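Local structure of R.Pab1 family restriction endonuclease (Campylobacter coli, 7CFA) at residues E109-K114 against F218-N223; H47-Q52 against F174-L179; D81-F86 against E234-S239. The protein acts as a restriction DNA glycosylase of the R.PabI family, probably excising bases at recognition sites in DNA so that the strands can be broken. The protein carries 2 engineered substitutions. All coordinates share one frame; numbering follows the deposited sequence.

Contact 1: E109-K114 against F218-N223; sequences ELIEDK and FGILSN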
loop_
_atom_site.group_PDB
_atom_site.type_symbol
_atom_site.label_atom_id
_atom_site.label_comp_id
_atom_site.label_asym_id
_atom_site.label_seq_id
_atom_site.Cartn_x
_atom_site.Cartn_y
_atom_site.Cartn_z
ATOM N N GLU A 109 -24.329 -4.385 -11.243
ATOM C CA GLU A 109 -23.127 -4.973 -10.663
ATOM C C GLU A 109 -22.044 -3.907 -10.551
ATOM O O GLU A 109 -21.575 -3.381 -11.567
ATOM C CB GLU A 109 -22.638 -6.146 -11.511
ATOM C CG GLU A 109 -23.658 -7.256 -11.691
ATOM C CD GLU A 109 -23.113 -8.420 -12.495
ATOM O OE1 GLU A 109 -21.946 -8.348 -12.939
ATOM O OE2 GLU A 109 -23.850 -9.410 -12.682
ATOM N N LEU A 110 -21.650 -3.591 -9.322
ATOM C CA LEU A 110 -20.580 -2.643 -9.060
ATOM C C LEU A 110 -19.338 -3.373 -8.564
ATOM O O LEU A 110 -19.428 -4.367 -7.837
ATOM C CB LEU A 110 -21.013 -1.592 -8.033
ATOM C CG LEU A 110 -22.159 -0.688 -8.475
ATOM C CD1 LEU A 110 -22.579 0.224 -7.336
ATOM C CD2 LEU A 110 -21.759 0.122 -9.701
ATOM N N ILE A 111 -18.175 -2.854 -8.961
ATOM C CA ILE A 111 -16.909 -3.511 -8.647
ATOM C C ILE A 111 -16.674 -3.548 -7.139
ATOM O O ILE A 111 -16.287 -4.581 -6.581
ATOM C CB ILE A 111 -15.756 -2.810 -9.387
ATOM C CG1 ILE A 111 -15.835 -3.111 -10.883
ATOM C CG2 ILE A 111 -14.403 -3.212 -8.806
ATOM C CD1 ILE A 111 -14.756 -2.442 -11.702
ATOM N N GLU A 112 -16.899 -2.424 -6.455
ATOM C CA GLU A 112 -16.662 -2.379 -5.016
ATOM C C GLU A 112 -17.657 -3.220 -4.226
ATOM O O GLU A 112 -17.427 -3.463 -3.037
ATOM C CB GLU A 112 -16.684 -0.929 -4.525
ATOM C CG GLU A 112 -15.501 -0.114 -5.029
ATOM C CD GLU A 112 -15.520 1.327 -4.556
ATOM O OE1 GLU A 112 -16.441 1.699 -3.797
ATOM O OE2 GLU A 112 -14.610 2.088 -4.947
ATOM N N ASP A 113 -18.746 -3.672 -4.851
ATOM C CA ASP A 113 -19.667 -4.596 -4.203
ATOM C C ASP A 113 -19.369 -6.054 -4.523
ATOM O O ASP A 113 -19.696 -6.928 -3.712
ATOM C CB ASP A 113 -21.114 -4.276 -4.603
ATOM C CG ASP A 113 -21.576 -2.924 -4.092
ATOM O OD1 ASP A 113 -21.144 -2.525 -2.989
ATOM O OD2 ASP A 113 -22.369 -2.260 -4.792
ATOM N N LYS A 114 -18.750 -6.335 -5.669
ATOM C CA LYS A 114 -18.435 -7.702 -6.068
ATOM C C LYS A 114 -17.019 -8.127 -5.711
ATOM O O LYS A 114 -16.771 -9.323 -5.538
ATOM C CB LYS A 114 -18.636 -7.875 -7.578
ATOM C CG LYS A 114 -20.041 -7.559 -8.066
ATOM C CD LYS A 114 -21.082 -8.417 -7.364
ATOM C CE LYS A 114 -22.488 -8.081 -7.843
ATOM N NZ LYS A 114 -23.527 -8.903 -7.158
ATOM N N PHE A 218 -14.862 3.142 -15.169
ATOM C CA PHE A 218 -15.050 3.981 -13.989
ATOM C C PHE A 218 -16.505 3.975 -13.542
ATOM O O PHE A 218 -16.794 3.937 -12.341
ATOM C CB PHE A 218 -14.593 5.416 -14.269
ATOM C CG PHE A 218 -13.136 5.663 -13.990
ATOM C CD1 PHE A 218 -12.667 5.733 -12.687
ATOM C CD2 PHE A 218 -12.241 5.852 -15.029
ATOM C CE1 PHE A 218 -11.330 5.971 -12.427
ATOM C CE2 PHE A 218 -10.902 6.091 -14.779
ATOM C CZ PHE A 218 -10.444 6.150 -13.477
ATOM N N GLY A 219 -17.437 3.987 -14.499
ATOM C CA GLY A 219 -18.853 4.074 -14.185
ATOM C C GLY A 219 -19.408 2.886 -13.428
ATOM O O GLY A 219 -20.478 3.001 -12.823
ATOM N N ILE A 220 -18.715 1.747 -13.450
ATOM C CA ILE A 220 -19.158 0.562 -12.725
ATOM C C ILE A 220 -18.328 0.317 -11.470
ATOM O O ILE A 220 -18.474 -0.728 -10.830
ATOM C CB ILE A 220 -19.148 -0.680 -13.628
ATOM C CG1 ILE A 220 -17.709 -1.131 -13.895
ATOM C CG2 ILE A 220 -19.872 -0.392 -14.932
ATOM C CD1 ILE A 220 -17.608 -2.453 -14.621
ATOM N N LEU A 221 -17.457 1.258 -11.104
ATOM C CA LEU A 221 -16.607 1.059 -9.936
ATOM C C LEU A 221 -17.426 1.119 -8.652
ATOM O O LEU A 221 -17.295 0.253 -7.778
ATOM C CB LEU A 221 -15.491 2.104 -9.924
ATOM C CG LEU A 221 -14.269 1.799 -9.059
ATOM C CD1 LEU A 221 -13.710 0.425 -9.391
ATOM C CD2 LEU A 221 -13.209 2.866 -9.261
ATOM N N SER A 222 -18.281 2.129 -8.526
ATOM C CA SER A 222 -19.136 2.291 -7.357
ATOM C C SER A 222 -20.323 3.157 -7.753
ATOM O O SER A 222 -20.402 3.661 -8.877
ATOM C CB SER A 222 -18.368 2.909 -6.187
ATOM O OG SER A 222 -18.015 4.251 -6.473
ATOM N N ASN A 223 -21.253 3.331 -6.812
ATOM C CA ASN A 223 -22.396 4.200 -7.067
ATOM C C ASN A 223 -21.966 5.656 -7.191
ATOM O O ASN A 223 -22.491 6.392 -8.035
ATOM C CB ASN A 223 -23.442 4.038 -5.964
ATOM C CG ASN A 223 -24.462 2.962 -6.284
ATOM O OD1 ASN A 223 -24.838 2.771 -7.441
ATOM N ND2 ASN A 223 -24.917 2.253 -5.257
#
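With chi1 at -71°, Ile111 swings CG1 anti to its own carbonyl carbon and leaves CG2 anti to the backbone N, so its two branches part and find different neighbours. The longer branch carries CD1 to 3.9 Å from CG1 of Ile220, a residue that holds this carbon in the crowded position between its N and carbonyl carbon (chi1 73°). The shorter branch brings CG2 to 3.7 Å from Leu221 CD1; although the CB of Leu221 points away from 109-114, its CG lies anti to the backbone N and the CD1 methyl turns back. Beside this packing run two backbone hydrogen bonds, Ile111 N to Ile220 O at 2.8 Å and Glu112 N to Leu221 O at 3.0 Å. Both meet the carbonyl nearly along its C=O axis. The oxygen of Ile220 also receives a CA-H contact from Leu110, whose CA lies 3.4 Å from Ile220 O. Further out, the side chains of Leu110 and Asn223 cross at about a right angle, with Leu110 CD1 3.4 Å from Asn223 OD1, an oxygen that bonds Arg226. Glu112, extended beyond CG, lays OE1 3.3 Å from Ser222 CB, while its carboxylate is held by Lys160 and by the N-H of Gly168. The second subunit also reaches this corner: its Ala128 bonds Glu109 OE1, and its Val127 and Ile130 pack on Ile111 and Ile220. Leu110 sits at the N-cap of helix 111-114 and takes Asp113 N and Lys114 N on its carbonyl oxygen. The first-turn amides of Ile111 and Glu112, which a helix cannot satisfy itself, are thus taken up by successive carbonyls: a helix N terminus docked on the link between two consecutive helices, 208-219 and 223-237, beside the subunit interface.

Contact 2: H47-Q52 against F174-L179; sequences HYVEWQ and FPVHLL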
loop_
_atom_site.group_PDB
_atom_site.type_symbol
_atom_site.label_atom_id
_atom_site.label_comp_id
_atom_site.label_asym_id
_atom_site.label_seq_id
_atom_site.Cartn_x
_atom_site.Cartn_y
_atom_site.Cartn_z
ATOM N N HIS A 47 9.306 -2.155 -20.349
ATOM C CA HIS A 47 9.053 -0.968 -19.544
ATOM C C HIS A 47 7.689 -0.383 -19.887
ATOM O O HIS A 47 7.391 -0.111 -21.054
ATOM C CB HIS A 47 10.150 0.073 -19.755
ATOM C CG HIS A 47 11.413 -0.222 -19.008
ATOM N ND1 HIS A 47 12.467 -0.911 -19.569
ATOM C CD2 HIS A 47 11.788 0.073 -17.740
ATOM C CE1 HIS A 47 13.439 -1.022 -18.681
ATOM N NE2 HIS A 47 13.052 -0.436 -17.563
ATOM N N TYR A 48 6.863 -0.189 -18.863
ATOM C CA TYR A 48 5.516 0.335 -19.018
ATOM C C TYR A 48 5.359 1.626 -18.229
ATOM O O TYR A 48 6.064 1.866 -17.245
ATOM C CB TYR A 48 4.465 -0.679 -18.544
ATOM C CG TYR A 48 4.050 -1.692 -19.586
ATOM C CD1 TYR A 48 4.936 -2.666 -20.032
ATOM C CD2 TYR A 48 2.764 -1.684 -20.114
ATOM C CE1 TYR A 48 4.556 -3.596 -20.982
ATOM C CE2 TYR A 48 2.375 -2.610 -21.063
ATOM C CZ TYR A 48 3.274 -3.562 -21.493
ATOM O OH TYR A 48 2.891 -4.487 -22.438
ATOM N N VAL A 49 4.426 2.457 -18.674
ATOM C CA VAL A 49 4.003 3.633 -17.925
ATOM C C VAL A 49 2.800 3.247 -17.079
ATOM O O VAL A 49 1.852 2.634 -17.581
ATOM C CB VAL A 49 3.661 4.797 -18.869
ATOM C CG1 VAL A 49 3.127 5.986 -18.077
ATOM C CG2 VAL A 49 4.877 5.197 -19.686
ATOM N N GLU A 50 2.840 3.584 -15.795
ATOM C CA GLU A 50 1.710 3.382 -14.897
ATOM C C GLU A 50 1.120 4.742 -14.560
ATOM O O GLU A 50 1.795 5.581 -13.955
ATOM C CB GLU A 50 2.130 2.647 -13.627
ATOM C CG GLU A 50 0.957 2.061 -12.857
ATOM C CD GLU A 50 1.373 1.411 -11.556
ATOM O OE1 GLU A 50 1.821 2.138 -10.645
ATOM O OE2 GLU A 50 1.261 0.171 -11.448
ATOM N N TRP A 51 -0.136 4.954 -14.946
ATOM C CA TRP A 51 -0.798 6.255 -14.836
ATOM C C TRP A 51 -2.075 6.088 -14.015
ATOM O O TRP A 51 -3.069 5.543 -14.508
ATOM C CB TRP A 51 -1.095 6.819 -16.227
ATOM C CG TRP A 51 -1.715 8.189 -16.259
ATOM C CD1 TRP A 51 -1.962 9.015 -15.198
ATOM C CD2 TRP A 51 -2.167 8.890 -17.426
ATOM N NE1 TRP A 51 -2.540 10.186 -15.635
ATOM C CE2 TRP A 51 -2.676 10.133 -16.998
ATOM C CE3 TRP A 51 -2.189 8.585 -18.790
ATOM C CZ2 TRP A 51 -3.201 11.068 -17.887
ATOM C CZ3 TRP A 51 -2.712 9.516 -19.670
ATOM C CH2 TRP A 51 -3.211 10.741 -19.215
ATOM N N GLN A 52 -2.047 6.553 -12.765
ATOM C CA GLN A 52 -3.240 6.572 -11.919
ATOM C C GLN A 52 -4.103 7.750 -12.364
ATOM O O GLN A 52 -4.083 8.842 -11.789
ATOM C CB GLN A 52 -2.871 6.665 -10.444
ATOM C CG GLN A 52 -4.069 6.532 -9.511
ATOM C CD GLN A 52 -3.688 6.615 -8.046
ATOM O OE1 GLN A 52 -2.538 6.887 -7.703
ATOM N NE2 GLN A 52 -4.659 6.377 -7.171
ATOM N N PHE A 174 0.631 1.318 -20.371
ATOM C CA PHE A 174 1.018 1.158 -21.767
ATOM C C PHE A 174 2.543 1.227 -21.854
ATOM O O PHE A 174 3.187 1.832 -20.989
ATOM C CB PHE A 174 0.377 2.235 -22.656
ATOM C CG PHE A 174 0.579 3.633 -22.155
ATOM C CD1 PHE A 174 1.705 4.357 -22.514
ATOM C CD2 PHE A 174 -0.358 4.225 -21.327
ATOM C CE1 PHE A 174 1.891 5.645 -22.051
ATOM C CE2 PHE A 174 -0.177 5.512 -20.862
ATOM C CZ PHE A 174 0.949 6.222 -21.224
ATOM N N PRO A 175 3.134 0.619 -22.885
ATOM C CA PRO A 175 4.598 0.598 -22.989
ATOM C C PRO A 175 5.186 1.991 -23.160
ATOM O O PRO A 175 4.574 2.884 -23.750
ATOM C CB PRO A 175 4.852 -0.266 -24.231
ATOM C CG PRO A 175 3.611 -1.073 -24.401
ATOM C CD PRO A 175 2.496 -0.193 -23.935
ATOM N N VAL A 176 6.403 2.160 -22.635
ATOM C CA VAL A 176 7.100 3.439 -22.737
ATOM C C VAL A 176 7.482 3.740 -24.180
ATOM O O VAL A 176 7.502 4.907 -24.593
ATOM C CB VAL A 176 8.335 3.441 -21.815
ATOM C CG1 VAL A 176 9.083 4.766 -21.912
ATOM C CG2 VAL A 176 7.925 3.162 -20.379
ATOM N N HIS A 177 7.780 2.710 -24.975
ATOM C CA HIS A 177 8.194 2.952 -26.352
ATOM C C HIS A 177 7.063 3.474 -27.230
ATOM O O HIS A 177 7.321 3.848 -28.379
ATOM C CB HIS A 177 8.794 1.680 -26.962
ATOM C CG HIS A 177 7.840 0.529 -27.041
ATOM N ND1 HIS A 177 6.873 0.430 -28.019
ATOM C CD2 HIS A 177 7.713 -0.579 -26.274
ATOM C CE1 HIS A 177 6.187 -0.687 -27.844
ATOM N NE2 HIS A 177 6.677 -1.317 -26.793
ATOM N N LEU A 178 5.827 3.515 -26.726
ATOM C CA LEU A 178 4.743 4.154 -27.463
ATOM C C LEU A 178 4.801 5.672 -27.384
ATOM O O LEU A 178 4.153 6.346 -28.190
ATOM C CB LEU A 178 3.385 3.682 -26.940
ATOM C CG LEU A 178 2.979 2.229 -27.175
ATOM C CD1 LEU A 178 1.567 2.011 -26.661
ATOM C CD2 LEU A 178 3.078 1.869 -28.647
ATOM N N LEU A 179 5.554 6.220 -26.437
ATOM C CA LEU A 179 5.591 7.658 -26.230
ATOM C C LEU A 179 6.512 8.332 -27.239
ATOM O O LEU A 179 7.512 7.761 -27.681
ATOM C CB LEU A 179 6.058 7.982 -24.810
ATOM C CG LEU A 179 5.194 7.471 -23.655
ATOM C CD1 LEU A 179 5.910 7.668 -22.332
ATOM C CD2 LEU A 179 3.848 8.175 -23.645
#
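Tyr48 leaves strand 47-51 with its CB bond pointing away from the neighbouring strand, yet that CB still lies 3.7 Å from Phe174 O. From there CG, anti to the carbonyl carbon of Tyr48, turns the ring back along strand 166-175: CD2 comes to 3.4 Å from the carbonyl carbon of Phe174, and CE2 to 3.8 Å from Pro175 CD. CZ passes CG of the same proline, and the hydroxyl at the tip goes on to a hydrogen bond with Arg26. Tyrosine and proline lie side by side, pointing the same way, with Pro175 CG over the ring face in a CH-pi contact, 4.2 Å from the centroid of the Tyr48 ring. On the sheet face lined by Val49 and Phe174, the next pair repeats the theme. Phe174 takes the crowded chi1 (51°) and slips its ring beneath the valine, whose CB stands 4.0 Å from the centroid of the Phe174 ring. Val49 CG2 continues to Val176 CG2 and meets Leu179 CD1 tip to tip, while Trp51 and Phe174 touch through their edges. The strands are antiparallel. Val49 N bonds Phe174 O at 2.7 Å, almost straight, but the return bond from Phe174 N to Val49 O is weak at 3.3 Å. Val176 N reaches His47 O at 2.9 Å from above the carbonyl plane, just where the chain leaves the strand for a 3-10 turn. Tyr48 and Pro175 form a non-hydrogen-bonded pair, so these three backbone bonds fall to the residues on either side, and a proline fits here without costing the pair a bond; what the pair itself contributes is C-H groups set against an aromatic face.

Contact 3: D81-F86 against E234-S239; sequences DIIFQF and EFILNS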
loop_
_atom_site.group_PDB
_atom_site.type_symbol
_atom_site.label_atom_id
_atom_site.label_comp_id
_atom_site.label_asym_id
_atom_site.label_seq_id
_atom_site.Cartn_x
_atom_site.Cartn_y
_atom_site.Cartn_z
ATOM N N ASP A 81 -11.623 15.287 -19.651
ATOM C CA ASP A 81 -11.213 16.383 -20.520
ATOM C C ASP A 81 -10.778 15.876 -21.888
ATOM O O ASP A 81 -10.999 16.554 -22.897
ATOM C CB ASP A 81 -10.088 17.185 -19.869
ATOM C CG ASP A 81 -9.654 18.363 -20.715
ATOM O OD1 ASP A 81 -10.517 19.202 -21.045
ATOM O OD2 ASP A 81 -8.454 18.452 -21.049
ATOM N N ILE A 82 -10.156 14.696 -21.941
ATOM C CA ILE A 82 -9.801 14.099 -23.226
ATOM C C ILE A 82 -11.060 13.772 -24.019
ATOM O O ILE A 82 -11.165 14.083 -25.210
ATOM C CB ILE A 82 -8.927 12.850 -23.015
ATOM C CG1 ILE A 82 -7.554 13.246 -22.469
ATOM C CG2 ILE A 82 -8.784 12.070 -24.313
ATOM C CD1 ILE A 82 -6.788 12.092 -21.852
ATOM N N ILE A 83 -12.039 13.148 -23.361
ATOM C CA ILE A 83 -13.283 12.796 -24.034
ATOM C C ILE A 83 -14.046 14.045 -24.451
ATOM O O ILE A 83 -14.677 14.068 -25.515
ATOM C CB ILE A 83 -14.122 11.879 -23.125
ATOM C CG1 ILE A 83 -13.389 10.552 -22.909
ATOM C CG2 ILE A 83 -15.507 11.640 -23.713
ATOM C CD1 ILE A 83 -14.108 9.590 -21.994
ATOM N N PHE A 84 -13.988 15.107 -23.644
ATOM C CA PHE A 84 -14.681 16.344 -23.988
ATOM C C PHE A 84 -14.116 16.956 -25.264
ATOM O O PHE A 84 -14.869 17.398 -26.139
ATOM C CB PHE A 84 -14.586 17.335 -22.829
ATOM C CG PHE A 84 -15.140 18.697 -23.147
ATOM C CD1 PHE A 84 -16.498 18.947 -23.046
ATOM C CD2 PHE A 84 -14.301 19.726 -23.544
ATOM C CE1 PHE A 84 -17.010 20.199 -23.337
ATOM C CE2 PHE A 84 -14.808 20.979 -23.838
ATOM C CZ PHE A 84 -16.164 21.216 -23.734
ATOM N N GLN A 85 -12.786 17.001 -25.383
ATOM C CA GLN A 85 -12.172 17.637 -26.545
ATOM C C GLN A 85 -12.438 16.847 -27.820
ATOM O O GLN A 85 -12.670 17.434 -28.883
ATOM C CB GLN A 85 -10.669 17.809 -26.322
ATOM C CG GLN A 85 -10.310 18.769 -25.198
ATOM C CD GLN A 85 -8.818 19.033 -25.108
ATOM O OE1 GLN A 85 -8.155 19.272 -26.119
ATOM N NE2 GLN A 85 -8.282 18.988 -23.894
ATOM N N PHE A 86 -12.407 15.514 -27.740
ATOM C CA PHE A 86 -12.678 14.710 -28.926
ATOM C C PHE A 86 -14.156 14.726 -29.291
ATOM O O PHE A 86 -14.503 14.554 -30.465
ATOM C CB PHE A 86 -12.183 13.281 -28.721
ATOM C CG PHE A 86 -10.724 13.112 -29.010
ATOM C CD1 PHE A 86 -10.299 12.701 -30.263
ATOM C CD2 PHE A 86 -9.775 13.387 -28.039
ATOM C CE1 PHE A 86 -8.953 12.553 -30.540
ATOM C CE2 PHE A 86 -8.428 13.242 -28.308
ATOM C CZ PHE A 86 -8.017 12.823 -29.563
ATOM N N GLU A 234 -23.581 13.716 -19.273
ATOM C CA GLU A 234 -24.653 14.676 -19.516
ATOM C C GLU A 234 -24.097 16.060 -19.825
ATOM O O GLU A 234 -24.632 16.773 -20.683
ATOM C CB GLU A 234 -25.588 14.729 -18.308
ATOM C CG GLU A 234 -26.880 15.497 -18.545
ATOM C CD GLU A 234 -27.840 14.762 -19.463
ATOM O OE1 GLU A 234 -27.677 13.535 -19.641
ATOM O OE2 GLU A 234 -28.757 15.411 -20.007
ATOM N N PHE A 235 -23.019 16.454 -19.141
ATOM C CA PHE A 235 -22.413 17.756 -19.397
ATOM C C PHE A 235 -21.777 17.808 -20.779
ATOM O O PHE A 235 -21.872 18.825 -21.475
ATOM C CB PHE A 235 -21.381 18.075 -18.316
ATOM C CG PHE A 235 -20.525 19.274 -18.622
ATOM C CD1 PHE A 235 -20.990 20.555 -18.375
ATOM C CD2 PHE A 235 -19.252 19.119 -19.150
ATOM C CE1 PHE A 235 -20.206 21.659 -18.653
ATOM C CE2 PHE A 235 -18.464 20.219 -19.431
ATOM C CZ PHE A 235 -18.940 21.491 -19.182
ATOM N N ILE A 236 -21.122 16.722 -21.193
ATOM C CA ILE A 236 -20.480 16.699 -22.503
ATOM C C ILE A 236 -21.526 16.667 -23.611
ATOM O O ILE A 236 -21.408 17.381 -24.614
ATOM C CB ILE A 236 -19.509 15.508 -22.596
ATOM C CG1 ILE A 236 -18.364 15.680 -21.594
ATOM C CG2 ILE A 236 -18.965 15.365 -24.010
ATOM C CD1 ILE A 236 -17.388 14.521 -21.564
ATOM N N LEU A 237 -22.572 15.852 -23.444
ATOM C CA LEU A 237 -23.613 15.761 -24.463
ATOM C C LEU A 237 -24.303 17.103 -24.679
ATOM O O LEU A 237 -24.673 17.445 -25.809
ATOM C CB LEU A 237 -24.634 14.689 -24.078
ATOM C CG LEU A 237 -24.204 13.235 -24.280
ATOM C CD1 LEU A 237 -25.252 12.279 -23.730
ATOM C CD2 LEU A 237 -23.947 12.959 -25.753
ATOM N N ASN A 238 -24.480 17.882 -23.610
ATOM C CA ASN A 238 -25.141 19.179 -23.687
ATOM C C ASN A 238 -24.171 20.320 -23.974
ATOM O O ASN A 238 -24.434 21.466 -23.585
ATOM C CB ASN A 238 -25.918 19.450 -22.398
ATOM C CG ASN A 238 -27.031 18.448 -22.170
ATOM O OD1 ASN A 238 -27.640 17.953 -23.119
ATOM N ND2 ASN A 238 -27.301 18.139 -20.907
ATOM N N SER A 239 -23.060 20.040 -24.647
ATOM C CA SER A 239 -22.079 21.070 -24.968
ATOM C C SER A 239 -22.063 21.359 -26.465
ATOM O O SER A 239 -22.868 20.815 -27.220
ATOM C CB SER A 239 -20.687 20.648 -24.496
ATOM O OG SER A 239 -20.662 20.460 -23.092
#
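The ring of Phe84 turns its edge to Ile236 of helix 223-237 and to Ser239 just after it. CD1 lies 4.0 Å from Ile236 CG1, and CE1 lies 3.7 Å from Ser239 OG, which sits in the plane of the ring. The tip of Ile236 runs in against the backbone of helix 79-88, CD1 lying 4.0 Å from Phe84 N and 4.1 Å from Ile83 CG2, and the two isoleucine side chains cross at about a right angle. Phe84 owes its position to chi1 174°, which puts CG anti to the backbone N. No hydrogen bond joins the segments: this is helix-to-helix packing within the helical part that accompanies the beta-sheet, with Ile83 also resting on Leu212 and Leu215 of helix 208-219 and Ile236 on Leu97 of helix 94-106. The serine is fixed from behind, since its OG donates to Phe235 O over 2.6 Å in the carbonyl plane. The same OG stands over the centre of the Phe235 ring, so the hydroxyl is set between two aromatic groups, at the edge of one and the face of the other. Where the helix ends, Asn238 ND2 bonds Glu234 OE2 at 3.2 Å, and the other oxygen of that carboxylate forms a salt bridge with Lys101.

From the N terminus, the first contact segment met is strand 47-51, after several earlier strands; helix 79-88 and the short helix 111-114 follow, opening contacts 2, 3 and 1 in that order. Contact 2 closes first, when strand 166-175 returns beside 47-51 in the middle of the antiparallel sheet. Contact 1 follows at the linker after helix 208-219, and contact 3 comes last, at the end of helix 223-237. Contact 1 is therefore nested inside the loop of contact 3, whereas contact 2 crosses both. Contact 2 joins two neighbouring strands of the sheet; contact 1 ties the link between the last two helices to helix 111-114, and contact 3 the end of the last helix to helix 79-88.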